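Local coordinates for hypothetical protein yqeU (Bacillus subtilis, PDB 1VHK) that probably methylates N3 of a specific uridine in 16S ribosomal RNA of the assembled small ribosomal subunit, using S-adenosyl-L-methionine as methyl donor, at residues 22-27 against 62-67; 50-55 against 73-78; 79-84 against 197-202; 98-103 against 139-144; 108-113 against 149-154. All blocks are in the same frame, centred on the assembly; numbering follows the deposited sequence.

How the interactions relate
From the N terminus, interaction 1 opens first, and the strand at 22-24 waits for the strand at 64-67 to close its loop. Interaction 2 starts between those two and ends beyond them, so the pair cross; both reach the mixed sheet of the PUA domain, the second from the loop that follows strand 64-72. Residues 73-78 then run into 79-84, where interaction 3 begins, and its loop closes only at 197-202. Interactions 4 and 5 lie within that long excursion and cross each other: interaction 4 packs two helices and interaction 5 pairs two strands of the parallel methyltransferase sheet. The domains also meet through a salt bridge from Glu27 (interaction 1) to Lys139 (interaction 4).

Interaction 1 of 5, residues 22-27 against 62-67; sequences SITGEE and KDKVSC
CG1 of Ile23 stands anti to its own carbonyl carbon (chi1 -52°) and CD1 extends straight on from there (chi2 -178°), which carries the methyl to the adjoining strand, 3.5 Å from SG of Cys67. SG is likewise anti to the carbonyl carbon of its residue. Beside this pair, CG1 of Val65 lies 4.1 Å from Ile23 CD1, the two branched side chains running side by side and pointing the same way. Their backbones exchange two hydrogen bonds, from Ile23 N to Val65 O at 2.7 Å and from Val65 N to Ile23 O at 3.2 Å. This is an antiparallel ladder in the mixed sheet of the PUA domain, with 21-24 as an outermost strand within the chain. The apolar face of Ile23 and Val65 suits branched aliphatic residues because helix 26-35 lies against it through Ile31. An alanine in place of Ile23 would probably open a gap against Ile31 and leave SG of Cys67 without its methyl neighbour. The other face is more polar and more exposed: CG2 of Thr24 rests against the bent chain of Lys64, 3.4 Å from its CE, and CB of Ser22 lies 4.0 Å from OG of Ser66. Gly25 takes the N-cap position, right before helix 26-35, at backbone angles where a CB would jam against Thr24 O, which calls for glycine.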
# COMPACT_ATOMS: atom_id res chain seq x y z
N SER A 22 -19.13 -16.33 23.49
CA SER A 22 -18.46 -15.37 24.35
C SER A 22 -16.98 -15.18 24.04
O SER A 22 -16.26 -16.08 23.63
CB SER A 22 -18.64 -15.73 25.83
OG SER A 22 -18.47 -17.11 26.01
N ILE A 23 -16.55 -13.95 24.24
CA ILE A 23 -15.20 -13.51 23.99
C ILE A 23 -14.39 -13.45 25.28
O ILE A 23 -14.74 -12.73 26.22
CB ILE A 23 -15.21 -12.10 23.33
CG1 ILE A 23 -16.14 -12.10 22.13
CG2 ILE A 23 -13.80 -11.68 22.96
CD1 ILE A 23 -16.21 -10.81 21.36
N THR A 24 -13.29 -14.22 25.32
CA THR A 24 -12.42 -14.22 26.48
C THR A 24 -10.99 -13.82 26.11
O THR A 24 -10.57 -13.87 24.95
CB THR A 24 -12.41 -15.55 27.24
OG1 THR A 24 -12.15 -16.62 26.34
CG2 THR A 24 -13.72 -15.81 27.95
N GLY A 25 -10.31 -13.15 27.06
CA GLY A 25 -8.95 -12.75 26.91
C GLY A 25 -8.67 -11.29 26.64
O GLY A 25 -9.25 -10.38 27.24
N GLU A 26 -7.68 -11.05 25.79
CA GLU A 26 -7.21 -9.76 25.36
C GLU A 26 -8.36 -8.84 24.91
O GLU A 26 -8.51 -7.74 25.40
CB GLU A 26 -6.28 -9.91 24.14
CG GLU A 26 -4.83 -9.54 24.34
CD GLU A 26 -3.98 -9.83 23.10
OE1 GLU A 26 -2.82 -10.26 23.25
OE2 GLU A 26 -4.50 -9.64 21.98
N GLU A 27 -9.11 -9.35 23.94
CA GLU A 27 -10.22 -8.71 23.32
C GLU A 27 -11.29 -8.21 24.27
O GLU A 27 -11.87 -7.15 24.01
CB GLU A 27 -10.86 -9.65 22.28
CG GLU A 27 -10.23 -9.61 20.92
CD GLU A 27 -9.02 -10.51 20.75
OE1 GLU A 27 -8.06 -10.09 20.07
OE2 GLU A 27 -9.04 -11.65 21.27
N LYS A 62 -16.56 -7.98 32.88
CA LYS A 62 -15.21 -7.46 33.06
C LYS A 62 -14.17 -8.42 32.51
O LYS A 62 -12.98 -8.09 32.39
CB LYS A 62 -14.96 -7.16 34.54
CG LYS A 62 -13.67 -6.44 34.86
CD LYS A 62 -13.46 -5.21 33.99
CE LYS A 62 -14.53 -4.16 34.25
NZ LYS A 62 -14.68 -3.20 33.12
N ASP A 63 -14.60 -9.62 32.16
CA ASP A 63 -13.65 -10.62 31.66
C ASP A 63 -14.31 -11.54 30.64
O ASP A 63 -13.70 -12.46 30.09
CB ASP A 63 -13.11 -11.43 32.84
CG ASP A 63 -14.20 -12.07 33.67
OD1 ASP A 63 -13.84 -12.75 34.66
OD2 ASP A 63 -15.40 -11.89 33.36
N LYS A 64 -15.61 -11.33 30.46
CA LYS A 64 -16.38 -12.13 29.50
C LYS A 64 -17.33 -11.22 28.73
O LYS A 64 -17.87 -10.26 29.30
CB LYS A 64 -17.15 -13.25 30.20
CG LYS A 64 -16.43 -14.59 30.21
CD LYS A 64 -15.59 -14.77 31.46
CE LYS A 64 -14.56 -15.88 31.29
NZ LYS A 64 -15.15 -17.09 30.65
N VAL A 65 -17.42 -11.43 27.43
CA VAL A 65 -18.33 -10.63 26.60
C VAL A 65 -19.16 -11.58 25.74
O VAL A 65 -18.60 -12.43 25.04
CB VAL A 65 -17.58 -9.62 25.73
CG1 VAL A 65 -18.35 -9.26 24.47
CG2 VAL A 65 -17.27 -8.33 26.51
N SER A 66 -20.48 -11.49 25.86
CA SER A 66 -21.33 -12.42 25.11
C SER A 66 -21.89 -11.74 23.87
O SER A 66 -22.27 -10.58 23.93
CB SER A 66 -22.44 -12.96 26.00
OG SER A 66 -21.90 -13.75 27.05
N CYS A 67 -21.92 -12.49 22.76
CA CYS A 67 -22.38 -12.00 21.50
C CYS A 67 -23.40 -12.90 20.80
O CYS A 67 -23.34 -14.11 20.84
CB CYS A 67 -21.21 -11.80 20.50
SG CYS A 67 -19.75 -10.99 21.17

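Interaction 2 of 5, residues 50-55 against 73-78; sequences GFEAKC and TNENRE
Glu52, Glu75 and Arg77 form a salt-bridge network where the chain leaves the PUA-domain sheet and heads for the methyltransferase domain. Glu52 starts its strand with an extended side chain, CG anti to the backbone N, which delivers the carboxylate to the guanidinium of Arg77. NH1 of Arg77 points almost straight at Glu52 OE2 (3.2 Å, 173°), reaching it from the syn side and 30° out of the carboxylate plane, while its bond to Glu52 OE1 at 3.1 Å is weak. Arg5 of strand 5-7 makes a second salt bridge to OE1, so two positive groups share one carboxylate, which would probably favour its charged form. Over one face of the guanidinium sits Glu75 OE2, a long 3.8 Å from Arg77 NH2, an attraction of charges without a directed N-H. The carbonyl O of Arg77 accepts a hydrogen bond from Arg232 of the second subunit. Thr73 N donates to Glu52 O at 3.1 Å, and a threonine suits the place because its hydroxyl, OG1, also comes to 2.9 Å from Glu52 OE2. A water bridges the two segments, 2.9 Å from Glu52 N and 3.0 Å from Glu75 O. Around the contact, Glu52 packs on Ile44 of strand 42-46, and Lys54 pairs through its backbone with Ile70 of strand 64-72.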
# COMPACT_ATOMS: atom_id res chain seq x y z
N GLY A 50 -11.78 -17.89 8.67
CA GLY A 50 -12.07 -16.82 7.76
C GLY A 50 -13.49 -16.37 7.59
O GLY A 50 -13.72 -15.48 6.73
N PHE A 51 -14.45 -16.81 8.40
CA PHE A 51 -15.83 -16.37 8.24
C PHE A 51 -16.20 -15.14 9.05
O PHE A 51 -16.05 -15.10 10.27
CB PHE A 51 -16.75 -17.57 8.59
CG PHE A 51 -16.65 -18.65 7.55
CD1 PHE A 51 -15.84 -19.76 7.75
CD2 PHE A 51 -17.35 -18.55 6.36
CE1 PHE A 51 -15.75 -20.74 6.79
CE2 PHE A 51 -17.26 -19.53 5.39
CZ PHE A 51 -16.44 -20.62 5.60
N GLU A 52 -16.73 -14.10 8.41
CA GLU A 52 -17.10 -12.84 9.00
C GLU A 52 -18.55 -12.71 9.44
O GLU A 52 -19.50 -12.80 8.66
CB GLU A 52 -16.83 -11.70 7.97
CG GLU A 52 -17.05 -10.31 8.56
CD GLU A 52 -16.66 -9.17 7.63
OE1 GLU A 52 -15.53 -8.64 7.80
OE2 GLU A 52 -17.48 -8.77 6.78
N ALA A 53 -18.74 -12.22 10.68
CA ALA A 53 -20.09 -11.98 11.14
C ALA A 53 -20.32 -10.60 11.74
O ALA A 53 -19.49 -9.94 12.35
CB ALA A 53 -20.46 -13.04 12.20
N LYS A 54 -21.57 -10.13 11.62
CA LYS A 54 -21.97 -8.92 12.34
C LYS A 54 -22.60 -9.39 13.67
O LYS A 54 -23.48 -10.27 13.71
CB LYS A 54 -22.90 -8.05 11.57
CG LYS A 54 -22.96 -6.61 12.03
CD LYS A 54 -23.59 -5.72 10.96
CE LYS A 54 -22.99 -5.98 9.59
NZ LYS A 54 -22.10 -4.88 9.13
N CYS A 55 -21.98 -8.96 14.77
CA CYS A 55 -22.43 -9.37 16.08
C CYS A 55 -22.96 -8.21 16.92
O CYS A 55 -22.55 -7.07 16.76
CB CYS A 55 -21.32 -10.09 16.86
SG CYS A 55 -20.51 -11.42 15.96
N THR A 73 -21.96 -12.20 6.88
CA THR A 73 -21.75 -11.36 5.73
C THR A 73 -21.36 -12.06 4.45
O THR A 73 -21.57 -11.45 3.39
CB THR A 73 -20.71 -10.25 6.02
OG1 THR A 73 -19.38 -10.82 6.11
CG2 THR A 73 -21.06 -9.58 7.34
N ASN A 74 -20.68 -13.18 4.49
CA ASN A 74 -20.22 -13.88 3.31
C ASN A 74 -19.20 -13.07 2.51
O ASN A 74 -19.00 -13.34 1.32
CB ASN A 74 -21.41 -14.22 2.41
CG ASN A 74 -22.20 -15.38 2.98
OD1 ASN A 74 -21.60 -16.37 3.38
ND2 ASN A 74 -23.52 -15.22 3.01
N GLU A 75 -18.56 -12.11 3.12
CA GLU A 75 -17.61 -11.22 2.52
C GLU A 75 -16.20 -11.78 2.58
O GLU A 75 -15.75 -12.21 3.63
CB GLU A 75 -17.66 -9.86 3.24
CG GLU A 75 -18.57 -8.84 2.61
CD GLU A 75 -18.21 -8.50 1.18
OE1 GLU A 75 -19.11 -8.52 0.31
OE2 GLU A 75 -17.03 -8.19 0.88
N ASN A 76 -15.56 -11.91 1.42
CA ASN A 76 -14.19 -12.37 1.41
C ASN A 76 -13.30 -11.30 0.76
O ASN A 76 -13.42 -11.04 -0.44
CB ASN A 76 -13.91 -13.71 0.74
CG ASN A 76 -12.43 -14.05 1.00
OD1 ASN A 76 -11.52 -13.56 0.35
ND2 ASN A 76 -12.20 -14.80 2.06
N ARG A 77 -12.34 -10.83 1.54
CA ARG A 77 -11.49 -9.75 1.03
C ARG A 77 -10.06 -10.19 0.85
O ARG A 77 -9.19 -9.33 0.74
CB ARG A 77 -11.64 -8.52 1.92
CG ARG A 77 -13.06 -8.01 2.04
CD ARG A 77 -13.16 -6.85 3.01
NE ARG A 77 -14.52 -6.35 3.18
CZ ARG A 77 -15.42 -6.79 4.06
NH1 ARG A 77 -15.12 -7.79 4.87
NH2 ARG A 77 -16.63 -6.21 4.10
N GLU A 78 -9.84 -11.50 0.75
CA GLU A 78 -8.48 -12.01 0.59
C GLU A 78 -8.00 -11.98 -0.85
O GLU A 78 -8.80 -12.06 -1.79
CB GLU A 78 -8.37 -13.40 1.20
CG GLU A 78 -8.40 -13.47 2.71
CD GLU A 78 -7.40 -12.65 3.48
OE1 GLU A 78 -6.17 -12.66 3.19
OE2 GLU A 78 -7.80 -11.93 4.43
O HOH W 1 -16.96 -14.13 5.53

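Interaction 3 of 5, residues 79-84 against 197-202; sequences LPIKVY and KGSSLL
Tyr84 and Leu202 meet in the close-packed end of this contact, where the axes of 82-84 and 200-202 come within 4.7 Å and run 17° from parallel. CG of Leu202 is anti to its backbone N (chi1 176°), and beyond it CD1 leans back to within 3.8 Å of Tyr84 CB. The ladder alternates across the strands: Lys82 N gives to Ser199 O at 2.9 Å, Leu201 N to Lys82 O at 2.7 Å and Tyr84 N to Leu201 O at 2.7 Å. On the face with Val83, Leu201 reaches across with CD2 to CD1 of Ile81 at 4.2 Å, so branched aliphatic residues fill the buried side. The beginning of the contact is more exposed and has few side-chain contacts, yet it is still held by a nearly straight bond from Gly198 N to Pro80 O at 2.9 Å. Gly198 adopts a positive phi at which a side chain would jam against the preceding carbonyl, and this calls for glycine. CB of Lys82 lies beside CB of Ser200 while its extended chain leads the ammonium away, fitting for a residue at the exposed start of its strand. In the parallel sheet of the SPOUT methyltransferase domain, strand 82-88 lies between 109-113 and 200-205. The latter has 171-175 on its far side, and helix 239-253 sets Leu244 against Val83.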
# COMPACT_ATOMS: atom_id res chain seq x y z
N LEU A 79 -6.71 -11.68 -1.05
CA LEU A 79 -6.16 -11.72 -2.42
C LEU A 79 -6.41 -13.12 -3.01
O LEU A 79 -6.21 -14.10 -2.29
CB LEU A 79 -4.66 -11.53 -2.41
CG LEU A 79 -4.02 -10.17 -2.48
CD1 LEU A 79 -2.50 -10.31 -2.62
CD2 LEU A 79 -4.60 -9.30 -3.58
N PRO A 80 -6.62 -13.21 -4.31
CA PRO A 80 -6.82 -14.51 -4.94
C PRO A 80 -5.59 -15.37 -4.86
O PRO A 80 -5.71 -16.58 -5.03
CB PRO A 80 -7.16 -14.22 -6.38
CG PRO A 80 -7.05 -12.76 -6.56
CD PRO A 80 -6.81 -12.11 -5.25
N ILE A 81 -4.39 -14.81 -4.66
CA ILE A 81 -3.21 -15.67 -4.57
C ILE A 81 -2.44 -15.36 -3.29
O ILE A 81 -2.51 -14.22 -2.84
CB ILE A 81 -2.26 -15.51 -5.76
CG1 ILE A 81 -1.41 -14.26 -5.62
CG2 ILE A 81 -3.01 -15.49 -7.09
CD1 ILE A 81 -0.35 -14.08 -6.66
N LYS A 82 -1.72 -16.35 -2.78
CA LYS A 82 -0.94 -16.21 -1.56
C LYS A 82 0.39 -15.54 -1.77
O LYS A 82 1.30 -16.09 -2.41
CB LYS A 82 -0.72 -17.61 -0.94
CG LYS A 82 -2.04 -18.23 -0.51
CD LYS A 82 -1.86 -19.46 0.35
CE LYS A 82 -3.22 -19.97 0.84
NZ LYS A 82 -3.07 -20.91 1.99
N VAL A 83 0.53 -14.28 -1.28
CA VAL A 83 1.83 -13.66 -1.54
C VAL A 83 2.63 -13.52 -0.27
O VAL A 83 2.12 -13.28 0.82
CB VAL A 83 1.86 -12.52 -2.53
CG1 VAL A 83 0.50 -12.03 -2.97
CG2 VAL A 83 2.78 -11.38 -2.14
N TYR A 84 3.85 -14.09 -0.37
CA TYR A 84 4.82 -14.08 0.70
C TYR A 84 5.90 -13.02 0.48
O TYR A 84 6.59 -13.04 -0.53
CB TYR A 84 5.51 -15.43 0.83
CG TYR A 84 4.63 -16.53 1.36
CD1 TYR A 84 4.91 -17.13 2.58
CD2 TYR A 84 3.55 -16.99 0.63
CE1 TYR A 84 4.13 -18.18 3.04
CE2 TYR A 84 2.76 -18.03 1.07
CZ TYR A 84 3.06 -18.61 2.28
OH TYR A 84 2.28 -19.66 2.72
N LYS A 197 -5.87 -19.04 -9.08
CA LYS A 197 -6.49 -18.87 -7.77
C LYS A 197 -5.94 -19.91 -6.80
O LYS A 197 -5.91 -21.10 -7.12
CB LYS A 197 -7.99 -19.03 -7.89
CG LYS A 197 -8.83 -18.73 -6.69
CD LYS A 197 -10.05 -17.90 -7.09
CE LYS A 197 -11.17 -18.05 -6.06
NZ LYS A 197 -10.88 -17.32 -4.79
N GLY A 198 -5.50 -19.45 -5.63
CA GLY A 198 -4.95 -20.30 -4.60
C GLY A 198 -3.47 -20.55 -4.64
O GLY A 198 -2.94 -21.18 -3.73
N SER A 199 -2.74 -20.16 -5.68
CA SER A 199 -1.32 -20.47 -5.80
C SER A 199 -0.46 -19.58 -4.92
O SER A 199 -0.89 -18.52 -4.50
CB SER A 199 -0.88 -20.34 -7.25
OG SER A 199 -1.39 -19.12 -7.75
N SER A 200 0.80 -19.97 -4.70
CA SER A 200 1.68 -19.24 -3.84
C SER A 200 2.78 -18.49 -4.54
O SER A 200 3.46 -19.02 -5.42
CB SER A 200 2.28 -20.18 -2.78
OG SER A 200 3.36 -20.93 -3.33
N LEU A 201 3.06 -17.26 -4.04
CA LEU A 201 4.14 -16.48 -4.64
C LEU A 201 5.07 -15.88 -3.59
O LEU A 201 4.63 -15.33 -2.59
CB LEU A 201 3.56 -15.41 -5.55
CG LEU A 201 4.52 -14.32 -6.04
CD1 LEU A 201 5.46 -14.87 -7.12
CD2 LEU A 201 3.75 -13.11 -6.53
N LEU A 202 6.37 -16.13 -3.74
CA LEU A 202 7.41 -15.61 -2.89
C LEU A 202 8.10 -14.45 -3.62
O LEU A 202 8.37 -14.58 -4.80
CB LEU A 202 8.48 -16.65 -2.55
CG LEU A 202 9.65 -16.06 -1.73
CD1 LEU A 202 9.15 -15.68 -0.34
CD2 LEU A 202 10.81 -17.02 -1.65

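Interaction 4 of 5, residues 98-103 against 139-144; sequences IIQKGT and KEAAEQ
Glu140 and Gln100 begin the contact, their side chains set obliquely with amide and carboxylate planes 62° apart. Both chains leave with CG anti to the backbone N (chi1 -173° in Glu140), but Glu140 bends at chi2, and its OE1 comes to 4.1 Å from Gln100 NE2, too far to count as a bond. The charge of that carboxylate is met instead by Arg235 of the second subunit. One residue on, Ala141 points its CB at the partner helix, 3.7 Å from Gln100 O, 4.1 Å from Gln100 CG and 3.7 Å from Thr103 CB. An alanine suits this position, since the helix axes come within 8.4 Å and leave little room for a longer side chain. Ala142 follows, its CB 3.9 Å from Thr103 CG2. Thr103 can turn that methyl outward because its hydroxyl is tied down at home: OG1 donates to Ile99 O at 2.9 Å, from the face of the carbonyl plane opposite to the Thr103 N bond. Gln100 OE1 in turn accepts from Lys101 NZ at 2.8 Å, a lysine that also salt-bridges Glu104 and, across the dimer, Glu237 of the second subunit. A leucine in place of Gln100 would probably cost Lys101 NZ this acceptor, leaving it to its two glutamates. Two helices side by side at 26° are what successive beta-alpha-beta crossovers produce: helix 94-104 links strands 82-88 and 109-113, and helix 131-144 links 109-113 to 152-153, in the parallel methyltransferase sheet.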
# COMPACT_ATOMS: atom_id res chain seq x y z
N ILE A 98 6.53 -2.16 6.82
CA ILE A 98 6.37 -3.17 5.78
C ILE A 98 5.28 -4.16 6.20
O ILE A 98 4.49 -4.57 5.37
CB ILE A 98 7.68 -3.88 5.45
CG1 ILE A 98 8.56 -3.00 4.56
CG2 ILE A 98 7.43 -5.21 4.73
CD1 ILE A 98 10.06 -3.28 4.68
N ILE A 99 5.22 -4.48 7.49
CA ILE A 99 4.25 -5.48 7.97
C ILE A 99 2.86 -4.89 7.96
O ILE A 99 1.85 -5.45 7.54
CB ILE A 99 4.63 -5.96 9.39
CG1 ILE A 99 5.83 -6.94 9.27
CG2 ILE A 99 3.50 -6.68 10.12
CD1 ILE A 99 6.54 -7.14 10.60
N GLN A 100 2.79 -3.67 8.50
CA GLN A 100 1.53 -2.98 8.57
C GLN A 100 0.94 -2.74 7.18
O GLN A 100 -0.17 -3.20 6.91
CB GLN A 100 1.64 -1.69 9.36
CG GLN A 100 0.26 -0.97 9.42
CD GLN A 100 0.32 0.25 10.31
OE1 GLN A 100 0.67 1.35 9.85
NE2 GLN A 100 0.05 0.06 11.59
N LYS A 101 1.63 -1.99 6.31
CA LYS A 101 0.98 -1.68 5.02
C LYS A 101 0.77 -2.96 4.24
O LYS A 101 -0.34 -3.22 3.74
CB LYS A 101 1.70 -0.57 4.30
CG LYS A 101 2.26 0.46 5.27
CD LYS A 101 1.47 1.72 5.34
CE LYS A 101 1.38 2.30 6.74
NZ LYS A 101 -0.05 2.19 7.23
N GLY A 102 1.78 -3.86 4.29
CA GLY A 102 1.74 -5.14 3.71
C GLY A 102 0.47 -5.89 4.06
O GLY A 102 -0.07 -6.61 3.20
N THR A 103 0.07 -5.92 5.33
CA THR A 103 -1.18 -6.58 5.69
C THR A 103 -2.35 -5.81 5.06
O THR A 103 -3.21 -6.42 4.40
CB THR A 103 -1.37 -6.73 7.22
OG1 THR A 103 -0.22 -7.40 7.77
CG2 THR A 103 -2.60 -7.56 7.57
N LYS A 139 -1.78 -8.17 13.31
CA LYS A 139 -3.11 -8.42 13.81
C LYS A 139 -3.98 -7.16 13.81
O LYS A 139 -5.15 -7.18 13.46
CB LYS A 139 -2.98 -8.93 15.26
CG LYS A 139 -4.10 -9.87 15.68
CD LYS A 139 -4.37 -9.79 17.18
CE LYS A 139 -5.44 -10.80 17.57
NZ LYS A 139 -5.88 -10.60 18.97
N GLU A 140 -3.37 -6.03 14.16
CA GLU A 140 -4.12 -4.75 14.20
C GLU A 140 -4.37 -4.25 12.79
O GLU A 140 -5.49 -3.90 12.37
CB GLU A 140 -3.35 -3.79 15.08
CG GLU A 140 -3.88 -2.48 15.45
CD GLU A 140 -4.15 -1.48 14.36
OE1 GLU A 140 -3.38 -1.41 13.38
OE2 GLU A 140 -5.18 -0.75 14.46
N ALA A 141 -3.35 -4.33 11.93
CA ALA A 141 -3.53 -3.95 10.52
C ALA A 141 -4.64 -4.83 9.92
O ALA A 141 -5.49 -4.41 9.14
CB ALA A 141 -2.23 -4.17 9.77
N ALA A 142 -4.58 -6.11 10.30
CA ALA A 142 -5.52 -7.10 9.88
C ALA A 142 -6.95 -6.74 10.31
O ALA A 142 -7.88 -6.94 9.53
CB ALA A 142 -5.14 -8.48 10.36
N GLU A 143 -7.12 -6.22 11.51
CA GLU A 143 -8.39 -5.78 12.04
C GLU A 143 -8.90 -4.54 11.31
O GLU A 143 -10.04 -4.46 10.92
CB GLU A 143 -8.29 -5.42 13.55
CG GLU A 143 -8.21 -6.68 14.40
CD GLU A 143 -7.49 -6.49 15.71
OE1 GLU A 143 -7.50 -7.45 16.53
OE2 GLU A 143 -6.90 -5.41 15.94
N GLN A 144 -8.00 -3.55 11.14
CA GLN A 144 -8.43 -2.30 10.53
C GLN A 144 -8.68 -2.42 9.04
O GLN A 144 -9.47 -1.60 8.53
CB GLN A 144 -7.52 -1.14 10.86
CG GLN A 144 -7.44 -0.80 12.34
CD GLN A 144 -8.76 -0.39 12.94
OE1 GLN A 144 -9.59 0.26 12.32
NE2 GLN A 144 -8.99 -0.77 14.20

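Interaction 5 of 5, residues 108-113 against 149-154; sequences HAFIPF and EVPRVM
Met154, present here as selenomethionine, lies beside Ile111 where short strand 152-153 joins strand 109-113 as a parallel edge pair of the methyltransferase sheet. Its CB sits 3.5 Å from Phe110 O. The next atom is anti to the carbonyl carbon (chi1 -50°), which sets CG 3.2 Å from Phe110 O as well; SE then reaches Ile111 CG1 at 3.7 Å, with the two side chains pointing the same way. A flexible, unbranched chain suits this position because it can follow the flank of Ile111. The backbone bonds of the pair run from Phe110 N to Arg152 O at 2.7 Å and from Met154 N to Phe110 O at 2.9 Å. The other face of the sheet belongs to Phe110, whose CE2 lies 3.9 Å from Pro151 CB, the ring and the proline side by side against Thr103 of helix 94-104. An aromatic ring and a compact proline suit that buried, apolar place. At the start of the pairing, the carboxylate of Glu149 stands near the edge of the His108 imidazole, the two planes 59° apart, and Tyr84 meets the same imidazole from strand 82-88. Here the two chains part enough to admit a water, which donates to His108 O at 2.6 Å and accepts from Arg152 N at 2.8 Å.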
# COMPACT_ATOMS: atom_id res chain seq x y z
N HIS A 108 0.16 -12.43 2.40
CA HIS A 108 -0.21 -13.64 3.11
C HIS A 108 0.72 -13.96 4.25
O HIS A 108 0.27 -14.50 5.27
CB HIS A 108 -0.35 -14.87 2.18
CG HIS A 108 -0.72 -16.11 2.97
ND1 HIS A 108 -2.00 -16.32 3.46
CD2 HIS A 108 0.03 -17.13 3.42
CE1 HIS A 108 -2.01 -17.44 4.16
NE2 HIS A 108 -0.79 -17.95 4.14
N ALA A 109 2.00 -13.58 4.15
CA ALA A 109 2.89 -13.92 5.28
C ALA A 109 4.18 -13.13 5.10
O ALA A 109 4.34 -12.61 4.01
CB ALA A 109 3.17 -15.41 5.32
N PHE A 110 4.93 -12.92 6.21
CA PHE A 110 6.17 -12.16 6.04
C PHE A 110 7.36 -13.00 6.48
O PHE A 110 7.25 -13.86 7.36
CB PHE A 110 6.14 -10.85 6.81
CG PHE A 110 5.05 -9.90 6.44
CD1 PHE A 110 5.24 -8.93 5.49
CD2 PHE A 110 3.80 -10.04 7.04
CE1 PHE A 110 4.22 -8.04 5.19
CE2 PHE A 110 2.76 -9.18 6.73
CZ PHE A 110 2.99 -8.16 5.81
N ILE A 111 8.47 -12.88 5.78
CA ILE A 111 9.66 -13.67 6.11
C ILE A 111 10.89 -12.75 6.11
O ILE A 111 11.39 -12.47 5.02
CB ILE A 111 9.94 -14.74 5.05
CG1 ILE A 111 8.74 -15.69 4.86
CG2 ILE A 111 11.19 -15.51 5.42
CD1 ILE A 111 8.90 -16.51 3.60
N PRO A 112 11.31 -12.28 7.26
CA PRO A 112 12.47 -11.41 7.39
C PRO A 112 13.73 -12.26 7.30
O PRO A 112 13.71 -13.41 7.77
CB PRO A 112 12.32 -10.80 8.77
CG PRO A 112 10.99 -11.20 9.26
CD PRO A 112 10.70 -12.54 8.59
N PHE A 113 14.81 -11.73 6.74
CA PHE A 113 16.00 -12.59 6.65
C PHE A 113 17.25 -11.77 6.71
O PHE A 113 17.21 -10.61 6.31
CB PHE A 113 15.94 -13.48 5.39
CG PHE A 113 16.08 -12.70 4.11
CD1 PHE A 113 14.97 -12.30 3.39
CD2 PHE A 113 17.34 -12.36 3.65
CE1 PHE A 113 15.12 -11.57 2.24
CE2 PHE A 113 17.49 -11.59 2.52
CZ PHE A 113 16.37 -11.19 1.81
N GLU A 149 -8.12 -13.07 7.50
CA GLU A 149 -7.03 -13.76 8.10
C GLU A 149 -5.95 -12.77 8.58
O GLU A 149 -5.77 -11.72 7.99
CB GLU A 149 -6.32 -14.73 7.13
CG GLU A 149 -5.34 -14.07 6.19
CD GLU A 149 -4.17 -14.88 5.72
OE1 GLU A 149 -4.36 -15.99 5.17
OE2 GLU A 149 -3.00 -14.42 5.87
N VAL A 150 -5.19 -13.21 9.56
CA VAL A 150 -4.06 -12.45 10.09
C VAL A 150 -2.76 -13.03 9.54
O VAL A 150 -2.47 -14.22 9.72
CB VAL A 150 -4.04 -12.55 11.63
CG1 VAL A 150 -2.83 -11.83 12.19
CG2 VAL A 150 -5.36 -12.02 12.20
N PRO A 151 -2.01 -12.25 8.80
CA PRO A 151 -0.78 -12.74 8.19
C PRO A 151 0.24 -13.15 9.25
O PRO A 151 0.43 -12.47 10.24
CB PRO A 151 -0.28 -11.61 7.32
CG PRO A 151 -1.29 -10.55 7.36
CD PRO A 151 -2.28 -10.85 8.44
N ARG A 152 0.89 -14.28 8.99
CA ARG A 152 1.93 -14.80 9.84
C ARG A 152 3.28 -14.17 9.56
O ARG A 152 3.62 -13.76 8.45
CB ARG A 152 1.98 -16.32 9.75
CG ARG A 152 3.20 -16.97 10.39
CD ARG A 152 2.91 -18.37 10.90
NE ARG A 152 3.09 -19.39 9.88
CZ ARG A 152 4.20 -20.09 9.69
NH1 ARG A 152 4.23 -21.00 8.71
NH2 ARG A 152 5.27 -19.90 10.45
N VAL A 153 3.99 -13.85 10.64
CA VAL A 153 5.32 -13.25 10.55
C VAL A 153 6.32 -14.31 11.01
O VAL A 153 6.19 -14.86 12.12
CB VAL A 153 5.45 -11.99 11.40
CG1 VAL A 153 6.69 -11.18 11.02
CG2 VAL A 153 4.22 -11.11 11.29
N MSE A 154 7.23 -14.71 10.15
CA MSE A 154 8.13 -15.82 10.51
C MSE A 154 9.32 -15.36 11.30
O MSE A 154 9.47 -14.18 11.64
CB MSE A 154 8.52 -16.56 9.23
CG MSE A 154 7.31 -16.91 8.35
SE MSE A 154 7.73 -18.36 7.15
CE MSE A 154 7.95 -19.77 8.42
O HOH W 2 0.16 -16.29 7.15